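70 kDa protein (Xanthomonas sp., PDB 4B2N) is a diheme c-type cytochrome that acts as a processive rubber oxygenase, a dioxygenase that cleaves the polyisoprene of latex. Local coordinates at residues Leu102-Gln106 / Ile174-Asp179; Phe108-Ala114 / Gly185-Ala189; His368-Leu372 / Ser646-Glu651. One frame throughout, in Å; residues are numbered along the deposited sequence.

From the N terminus, helix 88-104 leads into contact 1 and, one residue on, into contact 2. Contact 1 closes when the chain returns at 174-179, where strand 173-174 ends and its loop begins, and contact 2 closes at 185-189, so the two cross along the sequence: first partners 102-106 and 108-114, then second partners in the same order. They touch, with centres about 10 Å apart, because strand 186-189 lies between 112-113 and 173-174 in one antiparallel sheet beside the heme bound by Cys191 and Cys194. Contact 3 follows in series on the opposite side of the chain's centre, its centre about 47 and 49 Å from theirs, closing a loop of 273 residues next to the heme bound by Cys390 and Cys393.

Contact 1 of 3, residues Leu102-Gln106 / Ile174-Asp179; sequences LEERQ and IQGKDD
Helix 88-104 ends in residues 102-104, and Arg105 (phi/psi -102/132) is the first to leave helical geometry, turning extended as it meets 174-179. A single backbone bridge pairs Arg105 with Lys177, CA to CA 4.9 Å: Lys177 N donates to Glu104 O at 2.6 Å, and Lys177 O accepts from Gln106 N at 3.0 Å. The nearest CA atoms are those of Glu104 and Gly176, 4.4 Å apart. Gly176 has phi/psi 67/-164; a CB there would lie only 2.7 Å from Glu104 O. Two salt bridges extend the join. Glu104, with chi1 at 31°, sends OE1 to Lys177 NZ at 2.9 Å, and a water links Glu104 OE2 and Lys177 NZ, 3.2 Å from each. Arg105 starts away from the other segment, but with chi1 to chi3 all m it curls back: NH1 reaches Lys177 O at 2.9 Å and NH2 meets Asp179 OD1 at 2.8 Å. Ile174 (tt) sets CD1 against the helix-end backbone, 3.4 Å from both Glu103 O and Arg105 O. The contact joins the C-terminal end of helix 88-104, whose Leu102 side chain lies about 4 Å from that of heme-linked Cys191, to the loop after strand 173-174. Arg105 also pairs with Glu335 and Asp179 with Arg324; Leu102 packs on Ile339 and Phe342 of helix 333-345, and Ile174 pairs with Gly188 of strand 186-189.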
loop_
_atom_site.group_PDB
_atom_site.type_symbol
_atom_site.label_atom_id
_atom_site.label_comp_id
_atom_site.label_asym_id
_atom_site.label_seq_id
_atom_site.Cartn_x
_atom_site.Cartn_y
_atom_site.Cartn_z
ATOM N N LEU A 102 -14.379 0.683 -6.194
ATOM C CA LEU A 102 -13.719 -0.006 -5.060
ATOM C C LEU A 102 -14.725 -0.923 -4.314
ATOM O O LEU A 102 -14.339 -1.951 -3.733
ATOM C CB LEU A 102 -12.981 0.980 -4.128
ATOM C CG LEU A 102 -11.773 1.676 -4.718
ATOM C CD1 LEU A 102 -11.149 2.736 -3.787
ATOM C CD2 LEU A 102 -10.775 0.601 -5.108
ATOM N N GLU A 103 -15.999 -0.496 -4.316
ATOM C CA GLU A 103 -17.009 -1.164 -3.525
ATOM C C GLU A 103 -17.582 -2.355 -4.308
ATOM O O GLU A 103 -17.935 -3.392 -3.695
ATOM C CB GLU A 103 -18.141 -0.187 -3.174
ATOM C CG GLU A 103 -17.803 0.757 -2.004
ATOM C CD GLU A 103 -18.932 1.712 -1.721
ATOM O OE1 GLU A 103 -20.098 1.396 -2.144
ATOM O OE2 GLU A 103 -18.653 2.784 -1.090
ATOM N N GLU A 104 -17.716 -2.211 -5.631
ATOM C CA GLU A 104 -18.435 -3.212 -6.386
ATOM C C GLU A 104 -17.786 -3.896 -7.556
ATOM O O GLU A 104 -18.432 -4.770 -8.208
ATOM C CB GLU A 104 -19.839 -2.817 -6.829
ATOM C CG GLU A 104 -20.180 -1.409 -7.119
ATOM C CD GLU A 104 -21.645 -1.276 -7.577
ATOM O OE1 GLU A 104 -21.976 -1.556 -8.757
ATOM O OE2 GLU A 104 -22.425 -0.842 -6.737
ATOM N N ARG A 105 -16.551 -3.535 -7.874
ATOM C CA ARG A 105 -15.963 -4.183 -9.080
ATOM C C ARG A 105 -15.005 -5.279 -8.660
ATOM O O ARG A 105 -14.133 -5.052 -7.824
ATOM C CB ARG A 105 -15.259 -3.096 -9.946
ATOM C CG ARG A 105 -16.307 -2.314 -10.717
ATOM C CD ARG A 105 -16.698 -3.107 -11.984
ATOM N NE ARG A 105 -15.630 -3.035 -12.999
ATOM C CZ ARG A 105 -14.984 -4.061 -13.539
ATOM N NH1 ARG A 105 -15.265 -5.311 -13.170
ATOM N NH2 ARG A 105 -14.044 -3.865 -14.475
ATOM N N GLN A 106 -15.130 -6.461 -9.255
ATOM C CA GLN A 106 -14.137 -7.509 -8.996
ATOM C C GLN A 106 -12.913 -7.350 -9.926
ATOM O O GLN A 106 -12.898 -7.803 -11.067
ATOM C CB GLN A 106 -14.725 -8.897 -9.146
ATOM C CG GLN A 106 -13.743 -9.952 -8.578
ATOM C CD GLN A 106 -14.474 -11.164 -8.091
ATOM O OE1 GLN A 106 -14.390 -11.553 -6.898
ATOM N NE2 GLN A 106 -15.235 -11.748 -8.980
ATOM N N ILE A 174 -14.642 -9.387 -1.668
ATOM C CA ILE A 174 -15.623 -8.890 -2.597
ATOM C C ILE A 174 -16.125 -10.013 -3.480
ATOM O O ILE A 174 -15.366 -10.913 -3.864
ATOM C CB ILE A 174 -15.041 -7.672 -3.439
ATOM C CG1 ILE A 174 -16.177 -6.910 -4.143
ATOM C CG2 ILE A 174 -13.945 -8.161 -4.439
ATOM C CD1 ILE A 174 -15.744 -5.651 -4.937
ATOM N N GLN A 175 -17.409 -9.952 -3.791
ATOM C CA GLN A 175 -17.902 -10.641 -4.951
ATOM C C GLN A 175 -17.905 -9.655 -6.154
ATOM O O GLN A 175 -17.171 -9.866 -7.123
ATOM C CB GLN A 175 -19.319 -11.221 -4.734
ATOM C CG GLN A 175 -19.973 -11.682 -6.039
ATOM C CD GLN A 175 -21.489 -11.875 -6.009
ATOM O OE1 GLN A 175 -22.000 -12.604 -6.837
ATOM N NE2 GLN A 175 -22.193 -11.198 -5.093
ATOM N N GLY A 176 -18.728 -8.597 -6.055
ATOM C CA GLY A 176 -18.706 -7.551 -6.999
ATOM C C GLY A 176 -19.171 -7.950 -8.377
ATOM O O GLY A 176 -19.744 -9.025 -8.556
ATOM N N LYS A 177 -18.856 -7.106 -9.347
ATOM C CA LYS A 177 -19.323 -7.290 -10.744
ATOM C C LYS A 177 -18.145 -7.419 -11.681
ATOM O O LYS A 177 -17.120 -6.743 -11.484
ATOM C CB LYS A 177 -20.165 -6.110 -11.150
ATOM C CG LYS A 177 -21.383 -5.942 -10.271
ATOM C CD LYS A 177 -22.091 -4.651 -10.612
ATOM C CE LYS A 177 -23.554 -4.680 -10.229
ATOM N NZ LYS A 177 -23.930 -3.257 -10.022
ATOM N N ASP A 178 -18.298 -8.286 -12.673
ATOM C CA ASP A 178 -17.237 -8.568 -13.650
ATOM C C ASP A 178 -17.195 -7.441 -14.720
ATOM O O ASP A 178 -17.895 -6.454 -14.602
ATOM C CB ASP A 178 -17.433 -9.956 -14.260
ATOM C CG ASP A 178 -18.752 -10.091 -15.052
ATOM O OD1 ASP A 178 -19.364 -9.110 -15.522
ATOM O OD2 ASP A 178 -19.139 -11.228 -15.280
ATOM N N ASP A 179 -16.411 -7.632 -15.780
ATOM C CA ASP A 179 -16.217 -6.532 -16.693
ATOM C C ASP A 179 -17.485 -6.365 -17.582
ATOM O O ASP A 179 -17.639 -5.368 -18.238
ATOM C CB ASP A 179 -14.933 -6.711 -17.539
ATOM C CG ASP A 179 -13.637 -6.812 -16.686
ATOM O OD1 ASP A 179 -13.657 -6.476 -15.490
ATOM O OD2 ASP A 179 -12.579 -7.237 -17.249
HETATM O O HOH W 1 -25.072 -2.613 -7.102
#

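Contact 2 of 3, residues Phe108-Ala114 / Gly185-Ala189; sequences FQPMALA and GLIGA
An antiparallel strand pair with a classic beta bulge forms one edge of a three-stranded sheet; strand 186-189 runs almost directly into the CXXCH heme-c motif, whose Cys191 and Cys194 hold the heme covalently and whose His195 is an axial ligand of its iron. In the bulge Met111 and Ala112 both face Ile187: Met111 N donates to Ile187 O at 2.8 Å and Ala112 N to the same oxygen at 3.2 Å. Ile187 N returns a bond to Ala112 O at 2.8 Å, making Ala112-Ile187 the hydrogen-bonded pair (CA-CA 5.3 Å), their side chains on the same face. Leu113-Leu186 is the next, non-hydrogen-bonded pair (CA-CA 4.6 Å), and beyond it Ala114 N reaches Gly185 O at 3.0 Å. Leu113 is the N-cap of helix 114-118, so strand 112-113 passes into that helix. Gly185 takes a positive phi (71/14). At the other end Gly188 CA is 4.3 Å from Pro110 CA; a CB on Gly188 would sit 2.8 Å from Gln109 O. Apolar groups meet alongside: Pro110 CB to Leu186 CB at 3.8 Å, and Met111 CE to Gly188 CA at 3.8 Å, with Met111 also on Leu221 and Met225 of helix 218-226. At Phe108 and Ala189 the backbones are wider apart, CA to CA 6.4 Å, and a water accepts from Phe108 N at 2.9 Å and gives Ala189 O a weak bond at 3.3 Å. Phe108 (chi1 t) touches the heme. Ala189 CB lies over the face of the Phe108 ring, 3.8 Å from its centroid and 19° off its normal, a CH-pi contact.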
loop_
_atom_site.group_PDB
_atom_site.type_symbol
_atom_site.label_atom_id
_atom_site.label_comp_id
_atom_site.label_asym_id
_atom_site.label_seq_id
_atom_site.Cartn_x
_atom_site.Cartn_y
_atom_site.Cartn_z
ATOM N N PHE A 108 -9.465 -7.762 -8.519
ATOM C CA PHE A 108 -8.466 -8.704 -7.946
ATOM C C PHE A 108 -8.895 -10.131 -8.238
ATOM O O PHE A 108 -10.090 -10.468 -8.248
ATOM C CB PHE A 108 -8.365 -8.393 -6.445
ATOM C CG PHE A 108 -7.401 -9.263 -5.660
ATOM C CD1 PHE A 108 -7.749 -10.593 -5.278
ATOM C CD2 PHE A 108 -6.179 -8.784 -5.278
ATOM C CE1 PHE A 108 -6.853 -11.420 -4.550
ATOM C CE2 PHE A 108 -5.312 -9.585 -4.508
ATOM C CZ PHE A 108 -5.657 -10.883 -4.139
ATOM N N GLN A 109 -7.931 -10.953 -8.622
ATOM C CA GLN A 109 -8.101 -12.390 -8.848
ATOM C C GLN A 109 -9.126 -13.104 -7.949
ATOM O O GLN A 109 -8.887 -13.207 -6.787
ATOM C CB GLN A 109 -6.702 -13.047 -8.652
ATOM C CG GLN A 109 -6.747 -14.554 -8.921
ATOM C CD GLN A 109 -7.184 -14.850 -10.305
ATOM O OE1 GLN A 109 -6.526 -14.413 -11.295
ATOM N NE2 GLN A 109 -8.228 -15.651 -10.438
ATOM N N PRO A 110 -10.217 -13.685 -8.516
ATOM C CA PRO A 110 -11.143 -14.441 -7.661
ATOM C C PRO A 110 -10.454 -15.638 -7.031
ATOM O O PRO A 110 -9.619 -16.282 -7.693
ATOM C CB PRO A 110 -12.188 -14.953 -8.653
ATOM C CG PRO A 110 -12.289 -13.852 -9.671
ATOM C CD PRO A 110 -10.839 -13.362 -9.820
ATOM N N MET A 111 -10.856 -16.009 -5.818
ATOM C CA MET A 111 -10.189 -17.112 -5.107
ATOM C C MET A 111 -11.080 -18.316 -4.896
ATOM O O MET A 111 -10.567 -19.406 -4.796
ATOM C CB MET A 111 -9.578 -16.679 -3.773
ATOM C CG MET A 111 -8.582 -15.582 -3.961
ATOM S SD MET A 111 -7.957 -14.867 -2.405
ATOM C CE MET A 111 -9.474 -14.748 -1.481
ATOM N N ALA A 112 -12.391 -18.108 -4.749
ATOM C CA ALA A 112 -13.324 -19.179 -4.313
ATOM C C ALA A 112 -14.700 -18.970 -4.919
ATOM O O ALA A 112 -15.124 -17.828 -5.181
ATOM C CB ALA A 112 -13.389 -19.167 -2.786
ATOM N N LEU A 113 -15.442 -20.048 -5.138
ATOM C CA LEU A 113 -16.846 -19.968 -5.439
ATOM C C LEU A 113 -17.554 -19.377 -4.236
ATOM O O LEU A 113 -17.136 -19.572 -3.054
ATOM C CB LEU A 113 -17.404 -21.409 -5.666
ATOM C CG LEU A 113 -16.713 -22.172 -6.793
ATOM C CD1 LEU A 113 -17.125 -23.642 -6.605
ATOM C CD2 LEU A 113 -17.160 -21.718 -8.177
ATOM N N ALA A 114 -18.619 -18.642 -4.507
ATOM C CA ALA A 114 -19.409 -18.165 -3.385
ATOM C C ALA A 114 -19.845 -19.292 -2.389
ATOM O O ALA A 114 -19.767 -19.126 -1.138
ATOM C CB ALA A 114 -20.576 -17.376 -3.921
ATOM N N GLY A 185 -20.511 -14.118 -8.655
ATOM C CA GLY A 185 -20.633 -15.429 -7.955
ATOM C C GLY A 185 -19.313 -16.000 -7.448
ATOM O O GLY A 185 -19.265 -17.156 -7.006
ATOM N N LEU A 186 -18.244 -15.176 -7.420
ATOM C CA LEU A 186 -16.903 -15.612 -7.013
ATOM C C LEU A 186 -16.417 -14.606 -6.003
ATOM O O LEU A 186 -16.625 -13.410 -6.192
ATOM C CB LEU A 186 -15.880 -15.528 -8.179
ATOM C CG LEU A 186 -16.357 -16.300 -9.413
ATOM C CD1 LEU A 186 -15.396 -16.127 -10.602
ATOM C CD2 LEU A 186 -16.478 -17.790 -9.036
ATOM N N ILE A 187 -15.683 -15.090 -5.010
ATOM C CA ILE A 187 -15.125 -14.230 -3.935
ATOM C C ILE A 187 -13.612 -14.054 -4.034
ATOM O O ILE A 187 -12.940 -15.034 -4.235
ATOM C CB ILE A 187 -15.426 -14.905 -2.559
ATOM C CG1 ILE A 187 -16.869 -15.384 -2.481
ATOM C CG2 ILE A 187 -15.133 -13.996 -1.392
ATOM C CD1 ILE A 187 -17.963 -14.299 -2.712
ATOM N N GLY A 188 -13.061 -12.835 -3.894
ATOM C CA GLY A 188 -11.614 -12.667 -3.773
ATOM C C GLY A 188 -11.413 -11.565 -2.825
ATOM O O GLY A 188 -12.381 -11.099 -2.217
ATOM N N ALA A 189 -10.163 -11.217 -2.635
ATOM C CA ALA A 189 -9.870 -10.017 -1.864
ATOM C C ALA A 189 -10.269 -8.764 -2.680
ATOM O O ALA A 189 -10.422 -8.797 -3.925
ATOM C CB ALA A 189 -8.374 -9.982 -1.549
HETATM O O HOH W 2 -11.312 -6.874 -6.505
HETATM O O HOH W 3 -11.680 -10.072 -5.940
#

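Contact 3 of 3, residues His368-Leu372 / Ser646-Glu651; sequences HERDL and SLTDSE
Arg370, Ser646 and Leu372 carry most of this contact. Arg370, the first residue to leave helical geometry after helix 357-369, has an extended backbone (-79/121) and points its CB toward 646-651. Two acceptors lie at its guanidinium edge: NE donates to Glu651 OE2 at 2.8 Å in a salt bridge, and NH2 to Ser646 O at 2.7 Å. Arg370 NH2 also reaches Glu651 OE1 at 3.1 Å, its NH1 turns back to Asp371 O at 2.9 Å, and Leu647 CD2 lies over one face. Ser646 (chi1 p) adds a second link, OG donating to Leu372 O at 2.6 Å; CA atoms are nearest here, Leu372 to Ser646 6.1 Å. Leu372 (mt) meets Leu647 (mt) at 3.4 Å between their CD2 atoms; both touch the heme bound by Cys390 and Cys393, and the Leu372 side chain is about 6 Å from that of the axial ligand His641. Glu651 also serves a capping box starting the last helix: Glu651 N donates to Thr648 OG1 at 3.0 Å and Thr648 N to Glu651 OE1 at 2.7 Å. The arginine thus ties one helix end to another's capped start. Leu647 packs on Leu528 of helix 524-528 and Leu655 of helix 649-660.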
loop_
_atom_site.group_PDB
_atom_site.type_symbol
_atom_site.label_atom_id
_atom_site.label_comp_id
_atom_site.label_asym_id
_atom_site.label_seq_id
_atom_site.Cartn_x
_atom_site.Cartn_y
_atom_site.Cartn_z
ATOM N N HIS A 368 9.189 21.835 12.766
ATOM C CA HIS A 368 9.709 22.632 11.653
ATOM C C HIS A 368 11.104 23.211 11.897
ATOM O O HIS A 368 11.819 23.588 10.947
ATOM C CB HIS A 368 8.728 23.759 11.399
ATOM C CG HIS A 368 7.419 23.302 10.842
ATOM N ND1 HIS A 368 6.360 22.926 11.639
ATOM C CD2 HIS A 368 7.026 23.110 9.520
ATOM C CE1 HIS A 368 5.333 22.562 10.829
ATOM N NE2 HIS A 368 5.736 22.695 9.543
ATOM N N GLU A 369 11.562 23.234 13.149
ATOM C CA GLU A 369 12.783 23.991 13.385
ATOM C C GLU A 369 13.893 23.285 14.100
ATOM O O GLU A 369 15.034 23.740 14.004
ATOM C CB GLU A 369 12.476 25.328 14.122
ATOM C CG GLU A 369 11.509 26.235 13.348
ATOM C CD GLU A 369 11.167 27.534 14.058
ATOM O OE1 GLU A 369 11.926 27.962 14.952
ATOM O OE2 GLU A 369 10.147 28.151 13.725
ATOM N N ARG A 370 13.589 22.205 14.821
ATOM C CA ARG A 370 14.625 21.575 15.660
ATOM C C ARG A 370 15.540 20.729 14.779
ATOM O O ARG A 370 15.084 19.818 14.093
ATOM C CB ARG A 370 14.003 20.736 16.785
ATOM C CG ARG A 370 14.834 20.677 18.091
ATOM C CD ARG A 370 16.056 19.787 18.022
ATOM N NE ARG A 370 16.251 19.013 19.266
ATOM C CZ ARG A 370 17.215 18.103 19.426
ATOM N NH1 ARG A 370 18.092 17.890 18.446
ATOM N NH2 ARG A 370 17.328 17.417 20.569
ATOM N N ASP A 371 16.832 21.045 14.775
ATOM C CA ASP A 371 17.779 20.277 13.990
ATOM C C ASP A 371 18.105 19.008 14.754
ATOM O O ASP A 371 18.612 19.073 15.859
ATOM C CB ASP A 371 19.043 21.086 13.733
ATOM C CG ASP A 371 20.075 20.353 12.840
ATOM O OD1 ASP A 371 20.003 19.092 12.548
ATOM O OD2 ASP A 371 20.999 21.080 12.424
ATOM N N LEU A 372 17.835 17.843 14.168
ATOM C CA LEU A 372 18.086 16.600 14.894
ATOM C C LEU A 372 19.552 16.282 15.055
ATOM O O LEU A 372 19.933 15.479 15.926
ATOM C CB LEU A 372 17.286 15.393 14.301
ATOM C CG LEU A 372 15.762 15.570 14.446
ATOM C CD1 LEU A 372 15.044 14.478 13.663
ATOM C CD2 LEU A 372 15.256 15.624 15.879
ATOM N N SER A 646 18.187 11.870 19.401
ATOM C CA SER A 646 18.785 13.128 19.885
ATOM C C SER A 646 17.711 14.002 20.563
ATOM O O SER A 646 18.058 14.966 21.264
ATOM C CB SER A 646 19.416 13.890 18.706
ATOM O OG SER A 646 18.420 14.502 17.838
ATOM N N LEU A 647 16.422 13.678 20.357
ATOM C CA LEU A 647 15.319 14.427 20.973
ATOM C C LEU A 647 15.304 14.259 22.486
ATOM O O LEU A 647 15.852 13.300 23.012
ATOM C CB LEU A 647 13.953 13.970 20.436
ATOM C CG LEU A 647 13.825 14.288 18.972
ATOM C CD1 LEU A 647 12.667 13.452 18.440
ATOM C CD2 LEU A 647 13.502 15.775 18.812
ATOM N N THR A 648 14.671 15.205 23.176
ATOM C CA THR A 648 14.400 15.025 24.595
ATOM C C THR A 648 13.027 14.440 24.728
ATOM O O THR A 648 12.202 14.580 23.805
ATOM C CB THR A 648 14.479 16.333 25.423
ATOM O OG1 THR A 648 13.403 17.245 25.048
ATOM C CG2 THR A 648 15.973 16.979 25.398
ATOM N N ASP A 649 12.767 13.771 25.854
ATOM C CA ASP A 649 11.422 13.268 26.079
ATOM C C ASP A 649 10.391 14.408 26.039
ATOM O O ASP A 649 9.257 14.196 25.589
ATOM C CB ASP A 649 11.322 12.527 27.409
ATOM C CG ASP A 649 11.852 11.105 27.349
ATOM O OD1 ASP A 649 12.343 10.587 26.315
ATOM O OD2 ASP A 649 11.819 10.493 28.417
ATOM N N SER A 650 10.747 15.603 26.536
ATOM C CA SER A 650 9.830 16.736 26.422
ATOM C C SER A 650 9.533 17.120 24.970
ATOM O O SER A 650 8.365 17.434 24.633
ATOM C CB SER A 650 10.324 17.985 27.151
ATOM O OG SER A 650 10.312 17.646 28.512
ATOM N N GLU A 651 10.574 17.134 24.148
ATOM C CA GLU A 651 10.392 17.348 22.703
ATOM C C GLU A 651 9.494 16.295 22.118
ATOM O O GLU A 651 8.587 16.621 21.351
ATOM C CB GLU A 651 11.707 17.399 21.984
ATOM C CG GLU A 651 12.414 18.728 22.194
ATOM C CD GLU A 651 13.857 18.647 21.757
ATOM O OE1 GLU A 651 14.513 17.589 21.934
ATOM O OE2 GLU A 651 14.325 19.668 21.234
#